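Local coordinates for transglutaminase-like domain-containing protein (Streptococcus suis, PDB 4XZ7) that probably cross-links proteins as a secreted transglutaminase that serves the bacterium as an antiphagocytic virulence factor, at residues B[88-98]-B[120-130]. Sequence-based numbering, arbitrary orientation.
Sequences GDVIAHNEEDY and KRIHALFKIEL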
ATOM      1  N   GLY B  88      -7.807  16.281 -15.463  1.00 28.17           N
ATOM      2  CA  GLY B  88      -9.116  15.651 -15.654  1.00 26.04           C
ATOM      3  C   GLY B  88     -10.333  16.466 -15.211  1.00 32.34           C
ATOM      4  O   GLY B  88     -11.472  16.018 -15.347  1.00 29.54           O
ATOM      5  N   ASP B  89     -10.102  17.663 -14.669  1.00 25.17           N
ATOM      6  CA  ASP B  89     -11.195  18.522 -14.197  1.00 24.03           C
ATOM      7  C   ASP B  89     -12.064  18.995 -15.340  1.00 27.22           C
ATOM      8  O   ASP B  89     -11.612  19.058 -16.474  1.00 27.78           O
ATOM      9  CB  ASP B  89     -10.643  19.751 -13.459  1.00 21.26           C
ATOM     10  CG  ASP B  89     -10.185  19.429 -12.064  1.00 22.73           C
ATOM     11  OD1 ASP B  89     -10.093  18.225 -11.724  1.00 25.88           O
ATOM     12  OD2 ASP B  89      -9.926  20.385 -11.299  1.00 29.95           O
ATOM     13  N   VAL B  90     -13.309  19.352 -15.050  1.00 25.94           N
ATOM     14  CA  VAL B  90     -14.116  19.968 -16.090  1.00 29.57           C
ATOM     15  C   VAL B  90     -14.634  21.357 -15.695  1.00 32.24           C
ATOM     16  O   VAL B  90     -14.844  21.681 -14.519  1.00 31.49           O
ATOM     17  CB  VAL B  90     -15.300  19.059 -16.511  1.00 33.56           C
ATOM     18  CG1 VAL B  90     -14.963  17.576 -16.273  1.00 32.21           C
ATOM     19  CG2 VAL B  90     -16.577  19.463 -15.829  1.00 30.05           C
ATOM     20  N   ILE B  91     -14.791  22.200 -16.706  1.00 29.39           N
ATOM     21  CA  ILE B  91     -15.369  23.513 -16.506  1.00 30.49           C
ATOM     22  C   ILE B  91     -16.771  23.560 -17.107  1.00 32.84           C
ATOM     23  O   ILE B  91     -16.929  23.368 -18.303  1.00 35.74           O
ATOM     24  CB  ILE B  91     -14.510  24.596 -17.142  1.00 30.48           C
ATOM     25  CG1 ILE B  91     -13.152  24.666 -16.432  1.00 35.10           C
ATOM     26  CG2 ILE B  91     -15.267  25.941 -17.117  1.00 23.35           C
ATOM     27  CD1 ILE B  91     -12.257  25.754 -16.940  1.00 42.47           C
ATOM     28  N   ALA B  92     -17.780  23.802 -16.275  1.00 31.20           N
ATOM     29  CA  ALA B  92     -19.150  23.882 -16.768  1.00 34.86           C
ATOM     30  C   ALA B  92     -19.346  25.166 -17.550  1.00 42.39           C
ATOM     31  O   ALA B  92     -19.004  26.250 -17.081  1.00 44.72           O
ATOM     32  CB  ALA B  92     -20.149  23.807 -15.623  1.00 30.43           C
ATOM     33  N   HIS B  93     -19.919  25.036 -18.741  1.00 37.74           N
ATOM     34  CA  HIS B  93     -20.062  26.165 -19.646  1.00 43.61           C
ATOM     35  C   HIS B  93     -21.192  27.072 -19.205  1.00 42.54           C
ATOM     36  O   HIS B  93     -21.050  28.290 -19.213  1.00 47.89           O
ATOM     37  CB  HIS B  93     -20.290  25.660 -21.068  1.00 53.95           C
ATOM     38  CG  HIS B  93     -19.226  24.721 -21.540  1.00 62.97           C
ATOM     39  ND1 HIS B  93     -17.913  24.824 -21.131  1.00 66.12           N
ATOM     40  CD2 HIS B  93     -19.279  23.650 -22.368  1.00 71.20           C
ATOM     41  CE1 HIS B  93     -17.202  23.864 -21.695  1.00 71.76           C
ATOM     42  NE2 HIS B  93     -18.006  23.138 -22.452  1.00 74.68           N
ATOM     43  N   ASN B  94     -22.307  26.460 -18.813  1.00 36.58           N
ATOM     44  CA  ASN B  94     -23.463  27.174 -18.294  1.00 31.56           C
ATOM     45  C   ASN B  94     -24.160  26.328 -17.227  1.00 26.93           C
ATOM     46  O   ASN B  94     -23.709  25.227 -16.916  1.00 31.83           O
ATOM     47  CB  ASN B  94     -24.444  27.541 -19.431  1.00 27.89           C
ATOM     48  CG  ASN B  94     -24.827  26.353 -20.291  1.00 36.57           C
ATOM     49  OD1 ASN B  94     -24.691  25.193 -19.891  1.00 34.81           O
ATOM     50  ND2 ASN B  94     -25.318  26.641 -21.496  1.00 42.27           N
ATOM     51  N   GLU B  95     -25.246  26.844 -16.666  1.00 25.91           N
ATOM     52  CA  GLU B  95     -25.974  26.131 -15.618  1.00 32.27           C
ATOM     53  C   GLU B  95     -26.483  24.770 -16.096  1.00 33.73           C
ATOM     54  O   GLU B  95     -26.357  23.769 -15.397  1.00 41.94           O
ATOM     55  CB  GLU B  95     -27.147  26.971 -15.120  1.00 39.21           C
ATOM     56  CG  GLU B  95     -26.746  28.239 -14.366  1.00 50.89           C
ATOM     57  CD  GLU B  95     -26.325  29.380 -15.281  1.00 55.58           C
ATOM     58  OE1 GLU B  95     -26.194  29.167 -16.512  1.00 59.78           O
ATOM     59  OE2 GLU B  95     -26.129  30.497 -14.760  1.00 50.48           O
ATOM     60  N   GLU B  96     -27.067  24.744 -17.285  1.00 34.02           N
ATOM     61  CA  GLU B  96     -27.655  23.526 -17.813  1.00 33.88           C
ATOM     62  C   GLU B  96     -26.615  22.419 -17.880  1.00 35.58           C
ATOM     63  O   GLU B  96     -26.878  21.284 -17.481  1.00 42.55           O
ATOM     64  CB  GLU B  96     -28.259  23.769 -19.198  1.00 34.41           C
ATOM     65  CG  GLU B  96     -28.463  22.486 -19.989  1.00 41.83           C
ATOM     66  CD  GLU B  96     -28.910  22.722 -21.426  1.00 59.62           C
ATOM     67  OE1 GLU B  96     -29.208  23.883 -21.791  1.00 66.43           O
ATOM     68  OE2 GLU B  96     -28.965  21.736 -22.192  1.00 62.58           O
ATOM     69  N   ASP B  97     -25.434  22.767 -18.386  1.00 38.26           N
ATOM     70  CA  ASP B  97     -24.309  21.845 -18.470  1.00 37.75           C
ATOM     71  C   ASP B  97     -23.924  21.337 -17.076  1.00 38.31           C
ATOM     72  O   ASP B  97     -23.697  20.139 -16.868  1.00 35.25           O
ATOM     73  CB  ASP B  97     -23.120  22.541 -19.143  1.00 34.36           C
ATOM     74  CG  ASP B  97     -21.918  21.628 -19.325  1.00 42.15           C
ATOM     75  OD1 ASP B  97     -22.107  20.419 -19.598  1.00 43.24           O
ATOM     76  OD2 ASP B  97     -20.774  22.129 -19.207  1.00 38.53           O
ATOM     77  N   TYR B  98     -23.854  22.253 -16.118  1.00 31.55           N
ATOM     78  CA  TYR B  98     -23.462  21.881 -14.765  1.00 32.52           C
ATOM     79  C   TYR B  98     -24.442  20.863 -14.204  1.00 36.14           C
ATOM     80  O   TYR B  98     -24.041  19.855 -13.616  1.00 35.66           O
ATOM     81  CB  TYR B  98     -23.396  23.111 -13.859  1.00 31.08           C
ATOM     82  CG  TYR B  98     -23.291  22.776 -12.389  1.00 32.54           C
ATOM     83  CD1 TYR B  98     -22.090  22.368 -11.835  1.00 31.47           C
ATOM     84  CD2 TYR B  98     -24.398  22.883 -11.551  1.00 27.61           C
ATOM     85  CE1 TYR B  98     -21.992  22.070 -10.483  1.00 27.66           C
ATOM     86  CE2 TYR B  98     -24.315  22.583 -10.213  1.00 24.30           C
ATOM     87  CZ  TYR B  98     -23.112  22.175  -9.683  1.00 24.94           C
ATOM     88  OH  TYR B  98     -23.032  21.873  -8.345  1.00 24.72           O
ATOM     89  N   LYS B 120     -11.358  14.252  -9.224  1.00 23.93           N
ATOM     90  CA  LYS B 120     -11.576  15.332 -10.179  1.00 20.57           C
ATOM     91  C   LYS B 120     -12.486  16.416  -9.594  1.00 19.68           C
ATOM     92  O   LYS B 120     -13.299  16.157  -8.693  1.00 19.44           O
ATOM     93  CB  LYS B 120     -12.179  14.786 -11.475  1.00 24.23           C
ATOM     94  CG  LYS B 120     -11.331  13.700 -12.125  1.00 32.66           C
ATOM     95  CD  LYS B 120      -9.852  14.101 -12.131  1.00 45.10           C
ATOM     96  CE  LYS B 120      -8.926  12.924 -12.433  1.00 47.34           C
ATOM     97  NZ  LYS B 120      -9.116  12.388 -13.809  1.00 48.69           N
ATOM     98  N   ARG B 121     -12.353  17.630 -10.117  1.00 24.28           N
ATOM     99  CA  ARG B 121     -13.198  18.736  -9.684  1.00 20.52           C
ATOM    100  C   ARG B 121     -13.978  19.322 -10.864  1.00 21.56           C
ATOM    101  O   ARG B 121     -13.621  19.115 -12.024  1.00 20.45           O
ATOM    102  CB  ARG B 121     -12.346  19.816  -8.984  1.00 20.59           C
ATOM    103  CG  ARG B 121     -11.738  19.325  -7.687  1.00 16.90           C
ATOM    104  CD  ARG B 121     -10.731  20.280  -7.046  1.00 17.80           C
ATOM    105  NE  ARG B 121      -9.834  19.535  -6.150  1.00 20.93           N
ATOM    106  CZ  ARG B 121      -9.787  19.711  -4.838  1.00 30.46           C
ATOM    107  NH1 ARG B 121     -10.562  20.624  -4.264  1.00 43.75           N
ATOM    108  NH2 ARG B 121      -8.964  18.991  -4.103  1.00 36.56           N
ATOM    109  N   ILE B 122     -15.069  20.020 -10.562  1.00 15.38           N
ATOM    110  CA  ILE B 122     -15.808  20.762 -11.579  1.00 16.38           C
ATOM    111  C   ILE B 122     -15.775  22.226 -11.154  1.00 17.89           C
ATOM    112  O   ILE B 122     -15.778  22.530  -9.948  1.00 15.26           O
ATOM    113  CB  ILE B 122     -17.273  20.239 -11.738  1.00 18.70           C
ATOM    114  CG1 ILE B 122     -18.073  21.079 -12.728  1.00 16.36           C
ATOM    115  CG2 ILE B 122     -18.016  20.210 -10.400  1.00 16.52           C
ATOM    116  CD1 ILE B 122     -19.306  20.356 -13.234  1.00 22.87           C
ATOM    117  N   HIS B 123     -15.707  23.123 -12.135  1.00 18.87           N
ATOM    118  CA  HIS B 123     -15.579  24.550 -11.864  1.00 22.81           C
ATOM    119  C   HIS B 123     -16.567  25.356 -12.699  1.00 27.38           C
ATOM    120  O   HIS B 123     -17.024  24.910 -13.749  1.00 21.93           O
ATOM    121  CB  HIS B 123     -14.157  25.047 -12.156  1.00 20.10           C
ATOM    122  CG  HIS B 123     -13.077  24.101 -11.730  1.00 18.41           C
ATOM    123  ND1 HIS B 123     -12.527  24.113 -10.464  1.00 15.55           N
ATOM    124  CD2 HIS B 123     -12.429  23.126 -12.412  1.00 16.55           C
ATOM    125  CE1 HIS B 123     -11.595  23.181 -10.385  1.00 17.14           C
ATOM    126  NE2 HIS B 123     -11.520  22.563 -11.555  1.00 20.35           N
ATOM    127  N   ALA B 124     -16.887  26.556 -12.247  1.00 25.63           N
ATOM    128  CA  ALA B 124     -17.852  27.359 -12.980  1.00 24.83           C
ATOM    129  C   ALA B 124     -17.724  28.818 -12.590  1.00 24.91           C
ATOM    130  O   ALA B 124     -17.327  29.131 -11.464  1.00 20.08           O
ATOM    131  CB  ALA B 124     -19.272  26.852 -12.731  1.00 22.75           C
ATOM    132  N   LEU B 125     -18.047  29.710 -13.526  1.00 25.52           N
ATOM    133  CA  LEU B 125     -18.020  31.145 -13.252  1.00 30.55           C
ATOM    134  C   LEU B 125     -19.276  31.618 -12.527  1.00 29.46           C
ATOM    135  O   LEU B 125     -19.390  32.790 -12.154  1.00 25.28           O
ATOM    136  CB  LEU B 125     -17.839  31.932 -14.550  1.00 31.12           C
ATOM    137  CG  LEU B 125     -16.467  31.728 -15.200  1.00 35.22           C
ATOM    138  CD1 LEU B 125     -16.451  32.368 -16.574  1.00 42.13           C
ATOM    139  CD2 LEU B 125     -15.344  32.269 -14.332  1.00 27.81           C
ATOM    140  N   PHE B 126     -20.220  30.706 -12.334  1.00 34.24           N
ATOM    141  CA  PHE B 126     -21.388  30.982 -11.505  1.00 23.43           C
ATOM    142  C   PHE B 126     -21.278  30.121 -10.260  1.00 23.78           C
ATOM    143  O   PHE B 126     -20.536  29.144 -10.238  1.00 26.55           O
ATOM    144  CB  PHE B 126     -22.692  30.707 -12.262  1.00 23.68           C
ATOM    145  CG  PHE B 126     -22.746  29.347 -12.894  1.00 24.57           C
ATOM    146  CD1 PHE B 126     -23.218  28.252 -12.180  1.00 24.42           C
ATOM    147  CD2 PHE B 126     -22.326  29.158 -14.192  1.00 25.30           C
ATOM    148  CE1 PHE B 126     -23.258  26.997 -12.758  1.00 25.00           C
ATOM    149  CE2 PHE B 126     -22.366  27.909 -14.771  1.00 30.71           C
ATOM    150  CZ  PHE B 126     -22.828  26.826 -14.053  1.00 30.09           C
ATOM    151  N   LYS B 127     -22.023  30.479  -9.230  1.00 20.49           N
ATOM    152  CA  LYS B 127     -21.870  29.840  -7.932  1.00 25.52           C
ATOM    153  C   LYS B 127     -22.319  28.399  -7.972  1.00 29.16           C
ATOM    154  O   LYS B 127     -23.461  28.092  -8.320  1.00 26.43           O
ATOM    155  CB  LYS B 127     -22.655  30.584  -6.862  1.00 20.77           C
ATOM    156  CG  LYS B 127     -22.546  29.941  -5.499  1.00 17.54           C
ATOM    157  CD  LYS B 127     -23.027  30.896  -4.411  1.00 23.20           C
ATOM    158  CE  LYS B 127     -22.927  30.237  -3.047  1.00 20.65           C
ATOM    159  NZ  LYS B 127     -23.464  31.119  -1.991  1.00 30.69           N
ATOM    160  N   ILE B 128     -21.398  27.515  -7.619  1.00 21.37           N
ATOM    161  CA  ILE B 128     -21.715  26.115  -7.456  1.00 17.87           C
ATOM    162  C   ILE B 128     -21.082  25.660  -6.163  1.00 21.46           C
ATOM    163  O   ILE B 128     -19.970  26.096  -5.817  1.00 18.07           O
ATOM    164  CB  ILE B 128     -21.204  25.253  -8.627  1.00 16.24           C
ATOM    165  CG1 ILE B 128     -19.703  25.457  -8.825  1.00 16.00           C
ATOM    166  CG2 ILE B 128     -21.958  25.614  -9.894  1.00 22.17           C
ATOM    167  CD1 ILE B 128     -19.005  24.424  -9.721  1.00 18.36           C
ATOM    168  N   GLU B 129     -21.800  24.805  -5.442  1.00 15.64           N
ATOM    169  CA  GLU B 129     -21.250  24.129  -4.271  1.00 24.13           C
ATOM    170  C   GLU B 129     -22.005  22.827  -4.011  1.00 23.02           C
ATOM    171  O   GLU B 129     -23.106  22.617  -4.526  1.00 20.66           O
ATOM    172  CB  GLU B 129     -21.301  25.036  -3.042  1.00 26.50           C
ATOM    173  CG  GLU B 129     -22.557  25.873  -2.922  1.00 40.93           C
ATOM    174  CD  GLU B 129     -22.717  26.495  -1.543  1.00 47.59           C
ATOM    175  OE1 GLU B 129     -23.703  26.136  -0.865  1.00 55.48           O
ATOM    176  OE2 GLU B 129     -21.866  27.330  -1.135  1.00 40.37           O
ATOM    177  N   LEU B 130     -21.402  21.941  -3.233  1.00 18.10           N
ATOM    178  CA  LEU B 130     -22.137  20.794  -2.692  1.00 21.07           C
ATOM    179  C   LEU B 130     -22.375  21.052  -1.209  1.00 18.34           C
ATOM    180  O   LEU B 130     -21.411  21.252  -0.454  1.00 19.12           O
ATOM    181  CB  LEU B 130     -21.365  19.488  -2.905  1.00 19.48           C
ATOM    182  CG  LEU B 130     -21.091  19.140  -4.366  1.00 24.30           C
ATOM    183  CD1 LEU B 130     -20.239  17.879  -4.466  1.00 22.35           C
ATOM    184  CD2 LEU B 130     -22.402  18.980  -5.134  1.00 20.62           C
TER
HETATM  185  O   HOH W   1     -18.737  28.705 -16.265  1.00 25.05           O
HETATM  186  O   HOH W   2     -24.133  23.906  -6.921  1.00 24.46           O
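The carboxylate of Asp89 grips the neighbouring strand at two points. Its OD1 accepts the backbone N-H of Arg121 from above the carboxylate plane (2.8 Å), while OD2 takes the NE2 proton of His123 at 2.7 Å. OD2 lies close to the imidazole plane, but NE2 meets it on the anti side and tilted out of the carboxylate plane; the two planes are turned 42° apart. With CG beside its own backbone N (chi1 -40°), the His123 ring swings back along the strand toward Asp89; at its other nitrogen, ND1, a hydrogen bond to Ser160 OG fixes the rotation. From here the two strands run parallel: Val90 N bonds to Arg121 O, His123 N to Val90 O and Ala92 N to His123 O (2.9 Å). Val90 CG2 meets Ile122 CG1 on one face of the sheet, whereas Ile91 lies with His123 on the other, against Met85.

Beyond the strands, the start of helix 95-101 folds over segment 120-130. Phe126 is sandwiched, with Glu95 CG over one face, 4.1 Å from the ring centroid, and Ala124 CB over the opposite one; Tyr98 CB abuts its edge. Tyr98, its CG anti to the backbone N (chi1 167°), reaches past Ile122 CD1 to receive Ile128 CG2 squarely over its ring, 3.6 Å from the centroid. Its hydroxyl bonds to His161 NE2 and to a water that accepts from Glu129 N. A second water joins Ala92 O to Leu125 N where the strands part. Behind these contacts, Asn94 OD1 N-caps the helix through Asp97 N, and Asp97 OD2 accepts His93 N (3.1 Å), tying the preceding residue to the first turn. Strand 121-124 in turn pairs antiparallel with strand 157-167, so 90-91 adds a parallel strand to a mixed sheet in the N-terminal part of the chain.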